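Local coordinates for putative NADP oxidoreductase BF3122 (Bacteroides fragilis, PDB 3D1L), which is a putative NADP-dependent oxidoreductase that probably binds the dinucleotide in its N-terminal Rossmann-type domain, at the interface of chains A and B. Coordinates in Å, arbitrary orientation; residue numbers count along the deposited sequence, not the author numbering. Chains: chain A/B, Putative NADP oxidoreductase BF3122.

Contact 1 and contact 2 are neighbouring patches of one two-fold symmetric interface, with the centres of their C-alpha atoms about 9 Å apart. They share A:Leu209, A:Thr213 and B:Cys182. Helix 207-219 of chain A runs through both. In contact 1 it packs against helices 168-198 and 207-219 of chain B with apolar groups. In contact 2 it meets mainly loop residues of chain B through charged and polar groups. One helix therefore joins an apolar patch to a polar one, and the symmetry repeats both with the chains exchanged. The two-fold symmetry is consistent with a dimer.

Contact 1: the interface of chains A and B. Residues chain A 189, 192, 206, 209-210, 213; chain B 177, 181-182, 185, 217.
Helices 168-198 and 207-219 of chain A, with the short 3-10 turn 203-206 between them in sequence, pack against the same two helices of chain B, and B:Thr181 on helix 168-198 touches A:Ile210 and A:Met206 at once. B:Thr181 has the most surface hidden in this patch. Its OG1 lies anti to the carbonyl carbon (chi1 -64°), which puts the methyl CG2 anti to the backbone N, facing A:Ile210 CG1 at 3.3 Å, a tight carbon contact. The two side chains cross at about a right angle. Its hydroxyl turns back along its own helix and gives a hydrogen bond from OG1 to B:Ala177 O at 3.0 Å, arriving above the carbonyl plane. The selenium of A:Met206, a selenomethionine, sits beside the same hydroxyl. No N or O of one chain bonds to the other here, so the patch is held by packing. Threonine hydroxyls are satisfied within their own helices. B:Thr185 OG1 bonds to B:Thr181 O, and A:Thr213 OG1 to A:Leu209 O at 2.7 Å. This puts the methyls of A:Thr213 and B:Thr185 against each other across the interface. B:Cys182 SG touches both A:Leu209 CB and A:Thr213 OG1, each at 3.6 Å. At the other end, A:Ile210 CD1 lies over one face of the A:Tyr189 ring, 3.7 Å above its plane and toward the rim. The side chains of B:Val217 and A:Tyr189 cross at about a right angle, with B:Val217 CG1 3.7 Å from A:Tyr189 CD2.

Contact 2: the interface of chains A and B. Residues chain A 208-209, 212-213, 216, 225; chain B 124-125, 130, 132, 182.
The guanidinium of B:Arg130 meets the carboxylate of A:Glu212 edge-on and nearly coplanar, the planes 19° apart, while A:Lys216 CA lies over one guanidinium face toward its rim. The two side chains reach tip to tip. B:Arg130 grips side-on, NE to A:Glu212 OE2 at 2.9 Å and NH2 to A:Glu212 OE1 at 3.0 Å. Each oxygen uses its syn lone pair. The pair is a salt bridge, and its two bonds should hold the carboxylate against rotation. With CG anti to the backbone N (chi1 175°) and a bend at chi2, A:Glu212 brings its carboxylate to B:Arg130. B:Val132 CG1 packs beside its carboxylate carbon. A water links A:Glu212 OE2, at 2.6 Å, to the backbone carbonyl of B:Thr125.

The amide of B:Gln124 crosses the A:Glu212 side chain at about a right angle, passing its CB and CG. Its NE2 gives a nearly straight bond to A:Pro208 O at 3.0 Å, coming from above that carbonyl's plane. Its OE1 accepts the backbone N of B:Thr125 at 2.8 Å on a lone pair in plane, which fixes the orientation of the amide.

A:Lys216 stretches out beyond CG and meets B:Thr125 tip to tip. Its side-chain amine NZ bonds to B:Thr125 OG1 at 2.7 Å and to A:Ala225 O at 3.0 Å, tying two chain A segments to the partner loop. B:Gln124, B:Thr125, B:Cys182 and A:Leu209 also line pockets for 2-mercapto-propion aldehyde, which may come from crystallisation. Together these bonds fasten loop residues of chain B to helix 207-219 of chain A and may set the position of one subunit against the other.

Contact 1: the interface of chains A and B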
ATOM      1  N   TYR A 189      -6.151   9.543   2.284  1.00 38.02           N
ATOM      2  CA  TYR A 189      -5.238  10.639   2.668  1.00 38.18           C
ATOM      3  C   TYR A 189      -5.974  11.989   2.667  1.00 37.83           C
ATOM      4  O   TYR A 189      -5.782  12.803   3.579  1.00 38.09           O
ATOM      5  CB  TYR A 189      -4.020  10.779   1.721  1.00 37.60           C
ATOM      6  CG  TYR A 189      -3.199   9.548   1.407  1.00 38.64           C
ATOM      7  CD1 TYR A 189      -3.089   8.474   2.309  1.00 38.50           C
ATOM      8  CD2 TYR A 189      -2.461   9.482   0.214  1.00 39.31           C
ATOM      9  CE1 TYR A 189      -2.281   7.343   2.000  1.00 37.61           C
ATOM     10  CE2 TYR A 189      -1.678   8.374  -0.100  1.00 37.60           C
ATOM     11  CZ  TYR A 189      -1.587   7.319   0.808  1.00 39.18           C
ATOM     12  OH  TYR A 189      -0.790   6.248   0.490  1.00 40.08           O
ATOM     13  N   ALA A 192      -8.358  12.278   5.656  1.00 37.63           N
ATOM     14  CA  ALA A 192      -7.535  12.519   6.813  1.00 38.15           C
ATOM     15  C   ALA A 192      -7.159  14.001   6.873  1.00 38.44           C
ATOM     16  O   ALA A 192      -7.209  14.611   7.935  1.00 38.75           O
ATOM     17  CB  ALA A 192      -6.274  11.643   6.760  1.00 37.52           C
HETATM   18  N   MSE A 206       1.048  12.908   9.512  1.00 40.46           N
HETATM   19  CA  MSE A 206       0.551  11.706   8.806  1.00 39.48           C
HETATM   20  C   MSE A 206       1.583  11.064   7.887  1.00 38.85           C
HETATM   21  O   MSE A 206       1.429   9.917   7.536  1.00 39.49           O
HETATM   22  CB  MSE A 206      -0.680  12.051   7.964  1.00 38.38           C
HETATM   23  CG  MSE A 206      -1.928  12.388   8.743  1.00 38.79           C
HETATM   24 SE   MSE A 206      -2.654  10.937   9.864  0.70 42.10          SE
HETATM   25  CE  MSE A 206      -2.049  11.544  11.585  1.00 32.32           C
ATOM     26  N   LEU A 209       3.254   7.709   8.688  1.00 38.93           N
ATOM     27  CA  LEU A 209       2.232   6.664   8.749  1.00 38.99           C
ATOM     28  C   LEU A 209       1.884   6.225   7.327  1.00 39.20           C
ATOM     29  O   LEU A 209       1.758   5.022   7.037  1.00 39.10           O
ATOM     30  CB  LEU A 209       0.981   7.199   9.458  1.00 39.35           C
ATOM     31  CG  LEU A 209       0.981   7.390  10.997  1.00 40.44           C
ATOM     32  CD1 LEU A 209       2.057   8.344  11.475  1.00 41.09           C
ATOM     33  CD2 LEU A 209      -0.362   7.890  11.459  1.00 39.11           C
ATOM     34  N   ILE A 210       1.763   7.215   6.434  1.00 38.59           N
ATOM     35  CA  ILE A 210       1.565   6.967   4.998  1.00 37.50           C
ATOM     36  C   ILE A 210       2.730   6.142   4.410  1.00 37.41           C
ATOM     37  O   ILE A 210       2.509   5.120   3.754  1.00 37.27           O
ATOM     38  CB  ILE A 210       1.324   8.298   4.208  1.00 36.75           C
ATOM     39  CG1 ILE A 210      -0.085   8.810   4.487  1.00 37.67           C
ATOM     40  CG2 ILE A 210       1.557   8.128   2.696  1.00 35.62           C
ATOM     41  CD1 ILE A 210      -0.334  10.299   4.074  1.00 37.39           C
ATOM     42  N   THR A 213       2.799   2.521   5.986  1.00 36.48           N
ATOM     43  CA  THR A 213       1.641   1.752   5.501  1.00 36.70           C
ATOM     44  C   THR A 213       1.927   1.151   4.141  1.00 36.36           C
ATOM     45  O   THR A 213       1.591  -0.012   3.891  1.00 37.89           O
ATOM     46  CB  THR A 213       0.326   2.634   5.478  1.00 36.36           C
ATOM     47  OG1 THR A 213       0.015   2.953   6.819  1.00 38.15           O
ATOM     48  CG2 THR A 213      -0.882   1.894   4.889  1.00 34.72           C
TER
ATOM     49  N   ALA B 177      -7.882  10.477  12.320  1.00 34.33           N
ATOM     50  CA  ALA B 177      -7.224  10.697  11.032  1.00 33.48           C
ATOM     51  C   ALA B 177      -6.312   9.520  10.631  1.00 32.32           C
ATOM     52  O   ALA B 177      -6.208   9.169   9.462  1.00 32.42           O
ATOM     53  CB  ALA B 177      -6.447  12.025  11.074  1.00 33.08           C
ATOM     54  N   THR B 181      -5.893   7.156   7.411  1.00 35.06           N
ATOM     55  CA  THR B 181      -4.582   7.154   6.783  1.00 36.03           C
ATOM     56  C   THR B 181      -3.970   5.773   6.677  1.00 36.40           C
ATOM     57  O   THR B 181      -3.330   5.469   5.665  1.00 37.51           O
ATOM     58  CB  THR B 181      -3.611   8.098   7.493  1.00 35.31           C
ATOM     59  OG1 THR B 181      -4.116   9.430   7.355  1.00 36.95           O
ATOM     60  CG2 THR B 181      -2.250   8.021   6.837  1.00 35.07           C
ATOM     61  N   CYS B 182      -4.121   4.960   7.720  1.00 36.81           N
ATOM     62  CA  CYS B 182      -3.414   3.667   7.787  1.00 38.46           C
ATOM     63  C   CYS B 182      -4.330   2.472   7.597  1.00 37.91           C
ATOM     64  O   CYS B 182      -4.032   1.553   6.821  1.00 38.79           O
ATOM     65  CB  CYS B 182      -2.773   3.470   9.163  1.00 39.37           C
ATOM     66  SG  CYS B 182      -1.452   4.612   9.653  1.00 46.23           S
ATOM     67  N   THR B 185      -6.590   2.665   4.301  1.00 34.56           N
ATOM     68  CA  THR B 185      -5.659   2.595   3.188  1.00 35.83           C
ATOM     69  C   THR B 185      -5.177   1.168   2.982  1.00 36.49           C
ATOM     70  O   THR B 185      -5.227   0.646   1.867  1.00 37.80           O
ATOM     71  CB  THR B 185      -4.468   3.525   3.419  1.00 36.19           C
ATOM     72  OG1 THR B 185      -4.892   4.893   3.228  1.00 37.08           O
ATOM     73  CG2 THR B 185      -3.344   3.200   2.388  1.00 36.59           C
ATOM     74  N   VAL B 217       2.165  12.471  -2.080  1.00 43.56           N
ATOM     75  CA  VAL B 217       1.578  13.383  -1.087  1.00 43.38           C
ATOM     76  C   VAL B 217       2.615  14.053  -0.202  1.00 43.99           C
ATOM     77  O   VAL B 217       2.265  14.858   0.663  1.00 43.71           O
ATOM     78  CB  VAL B 217       0.416  12.760  -0.229  1.00 43.54           C
ATOM     79  CG1 VAL B 217      -0.838  12.564  -1.094  1.00 42.67           C
ATOM     80  CG2 VAL B 217       0.842  11.472   0.445  1.00 41.62           C
TER

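Contact 2: the interface of chains A and B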
ATOM      1  N   PRO A 208       4.848   9.930   7.975  1.00 38.09           N
ATOM      2  CA  PRO A 208       5.500   8.681   8.394  1.00 38.18           C
ATOM      3  C   PRO A 208       4.537   7.470   8.434  1.00 38.25           C
ATOM      4  O   PRO A 208       4.967   6.350   8.215  1.00 38.90           O
ATOM      5  CB  PRO A 208       6.000   8.994   9.818  1.00 37.78           C
ATOM      6  CG  PRO A 208       5.874  10.450   9.991  1.00 38.13           C
ATOM      7  CD  PRO A 208       4.838  10.929   9.066  1.00 38.54           C
ATOM      8  N   LEU A 209       3.254   7.709   8.688  1.00 38.93           N
ATOM      9  CA  LEU A 209       2.232   6.664   8.749  1.00 38.99           C
ATOM     10  C   LEU A 209       1.884   6.225   7.327  1.00 39.20           C
ATOM     11  O   LEU A 209       1.758   5.022   7.037  1.00 39.10           O
ATOM     12  CB  LEU A 209       0.981   7.199   9.458  1.00 39.35           C
ATOM     13  CG  LEU A 209       0.981   7.390  10.997  1.00 40.44           C
ATOM     14  CD1 LEU A 209       2.057   8.344  11.475  1.00 41.09           C
ATOM     15  CD2 LEU A 209      -0.362   7.890  11.459  1.00 39.11           C
ATOM     16  N   GLU A 212       5.027   4.242   5.923  1.00 36.13           N
ATOM     17  CA  GLU A 212       5.161   2.914   6.517  1.00 36.55           C
ATOM     18  C   GLU A 212       4.014   1.982   6.117  1.00 36.75           C
ATOM     19  O   GLU A 212       4.234   0.798   5.931  1.00 37.42           O
ATOM     20  CB  GLU A 212       5.284   3.000   8.052  1.00 36.24           C
ATOM     21  CG  GLU A 212       5.304   1.663   8.755  1.00 37.67           C
ATOM     22  CD  GLU A 212       6.471   0.783   8.327  1.00 40.74           C
ATOM     23  OE1 GLU A 212       7.460   1.326   7.759  1.00 41.44           O
ATOM     24  OE2 GLU A 212       6.401  -0.455   8.566  1.00 40.81           O
ATOM     25  N   THR A 213       2.799   2.521   5.986  1.00 36.48           N
ATOM     26  CA  THR A 213       1.641   1.752   5.501  1.00 36.70           C
ATOM     27  C   THR A 213       1.927   1.151   4.141  1.00 36.36           C
ATOM     28  O   THR A 213       1.591  -0.012   3.891  1.00 37.89           O
ATOM     29  CB  THR A 213       0.326   2.634   5.478  1.00 36.36           C
ATOM     30  OG1 THR A 213       0.015   2.953   6.819  1.00 38.15           O
ATOM     31  CG2 THR A 213      -0.882   1.894   4.889  1.00 34.72           C
ATOM     32  N   LYS A 216       5.218  -1.477   4.438  1.00 37.28           N
ATOM     33  CA  LYS A 216       4.831  -2.704   5.121  1.00 37.23           C
ATOM     34  C   LYS A 216       4.351  -3.784   4.156  1.00 37.00           C
ATOM     35  O   LYS A 216       4.679  -4.956   4.325  1.00 37.37           O
ATOM     36  CB  LYS A 216       3.713  -2.361   6.099  1.00 37.33           C
ATOM     37  CG  LYS A 216       3.525  -3.291   7.265  1.00 39.70           C
ATOM     38  CD  LYS A 216       2.492  -2.645   8.168  1.00 43.87           C
ATOM     39  CE  LYS A 216       2.067  -3.576   9.226  1.00 44.70           C
ATOM     40  NZ  LYS A 216       1.006  -2.960  10.049  1.00 45.91           N
ATOM     41  N   ALA A 225      -0.989  -7.387   7.200  1.00 37.65           N
ATOM     42  CA  ALA A 225      -0.512  -6.071   7.562  1.00 35.75           C
ATOM     43  C   ALA A 225      -1.637  -5.252   8.208  1.00 35.09           C
ATOM     44  O   ALA A 225      -1.393  -4.246   8.866  1.00 34.53           O
ATOM     45  CB  ALA A 225       0.056  -5.375   6.352  1.00 34.89           C
TER
ATOM     46  N   GLN B 124       1.817   4.756  14.735  1.00 37.30           N
ATOM     47  CA  GLN B 124       2.403   4.109  13.576  1.00 37.13           C
ATOM     48  C   GLN B 124       1.658   2.808  13.427  1.00 37.81           C
ATOM     49  O   GLN B 124       1.085   2.313  14.385  1.00 38.72           O
ATOM     50  CB  GLN B 124       3.914   3.855  13.799  1.00 37.24           C
ATOM     51  CG  GLN B 124       4.727   3.351  12.580  1.00 35.95           C
ATOM     52  CD  GLN B 124       4.420   4.119  11.304  1.00 38.05           C
ATOM     53  OE1 GLN B 124       3.349   3.957  10.711  1.00 35.77           O
ATOM     54  NE2 GLN B 124       5.348   4.975  10.883  1.00 37.35           N
ATOM     55  N   THR B 125       1.658   2.260  12.222  1.00 38.34           N
ATOM     56  CA  THR B 125       1.100   0.955  11.991  1.00 39.24           C
ATOM     57  C   THR B 125       2.176  -0.064  12.416  1.00 40.23           C
ATOM     58  O   THR B 125       3.344   0.030  12.002  1.00 40.26           O
ATOM     59  CB  THR B 125       0.617   0.837  10.532  1.00 38.04           C
ATOM     60  OG1 THR B 125       0.119  -0.466  10.276  1.00 38.82           O
ATOM     61  CG2 THR B 125       1.715   1.169   9.540  1.00 38.62           C
ATOM     62  N   ARG B 130       7.407  -7.345  11.465  1.00 50.48           N
ATOM     63  CA  ARG B 130       7.869  -6.230  10.648  1.00 51.11           C
ATOM     64  C   ARG B 130       8.543  -5.149  11.503  1.00 51.48           C
ATOM     65  O   ARG B 130       7.933  -4.587  12.429  1.00 51.33           O
ATOM     66  CB  ARG B 130       6.683  -5.683   9.829  1.00 51.25           C
ATOM     67  CG  ARG B 130       6.807  -4.278   9.313  1.00 51.77           C
ATOM     68  CD  ARG B 130       7.594  -4.182   8.031  1.00 51.75           C
ATOM     69  NE  ARG B 130       7.868  -2.782   7.757  1.00 53.51           N
ATOM     70  CZ  ARG B 130       8.783  -2.338   6.900  1.00 55.89           C
ATOM     71  NH1 ARG B 130       9.530  -3.192   6.198  1.00 55.82           N
ATOM     72  NH2 ARG B 130       8.951  -1.030   6.754  1.00 55.87           N
ATOM     73  N   VAL B 132      10.371  -1.569  12.342  1.00 50.57           N
ATOM     74  CA  VAL B 132      10.179  -0.166  11.950  1.00 50.16           C
ATOM     75  C   VAL B 132      11.192   0.733  12.615  1.00 49.84           C
ATOM     76  O   VAL B 132      11.566   0.510  13.760  1.00 49.54           O
ATOM     77  CB  VAL B 132       8.754   0.397  12.263  1.00 49.95           C
ATOM     78  CG1 VAL B 132       7.738  -0.280  11.421  1.00 50.92           C
ATOM     79  CG2 VAL B 132       8.405   0.246  13.722  1.00 49.12           C
ATOM     80  N   CYS B 182      -4.121   4.960   7.720  1.00 36.81           N
ATOM     81  CA  CYS B 182      -3.414   3.667   7.787  1.00 38.46           C
ATOM     82  C   CYS B 182      -4.330   2.472   7.597  1.00 37.91           C
ATOM     83  O   CYS B 182      -4.032   1.553   6.821  1.00 38.79           O
ATOM     84  CB  CYS B 182      -2.773   3.470   9.163  1.00 39.37           C
ATOM     85  SG  CYS B 182      -1.452   4.612   9.653  1.00 46.23           S
TER
HETATM   86  O   HOH W   1       4.872  -1.516  10.361  1.00 43.27           O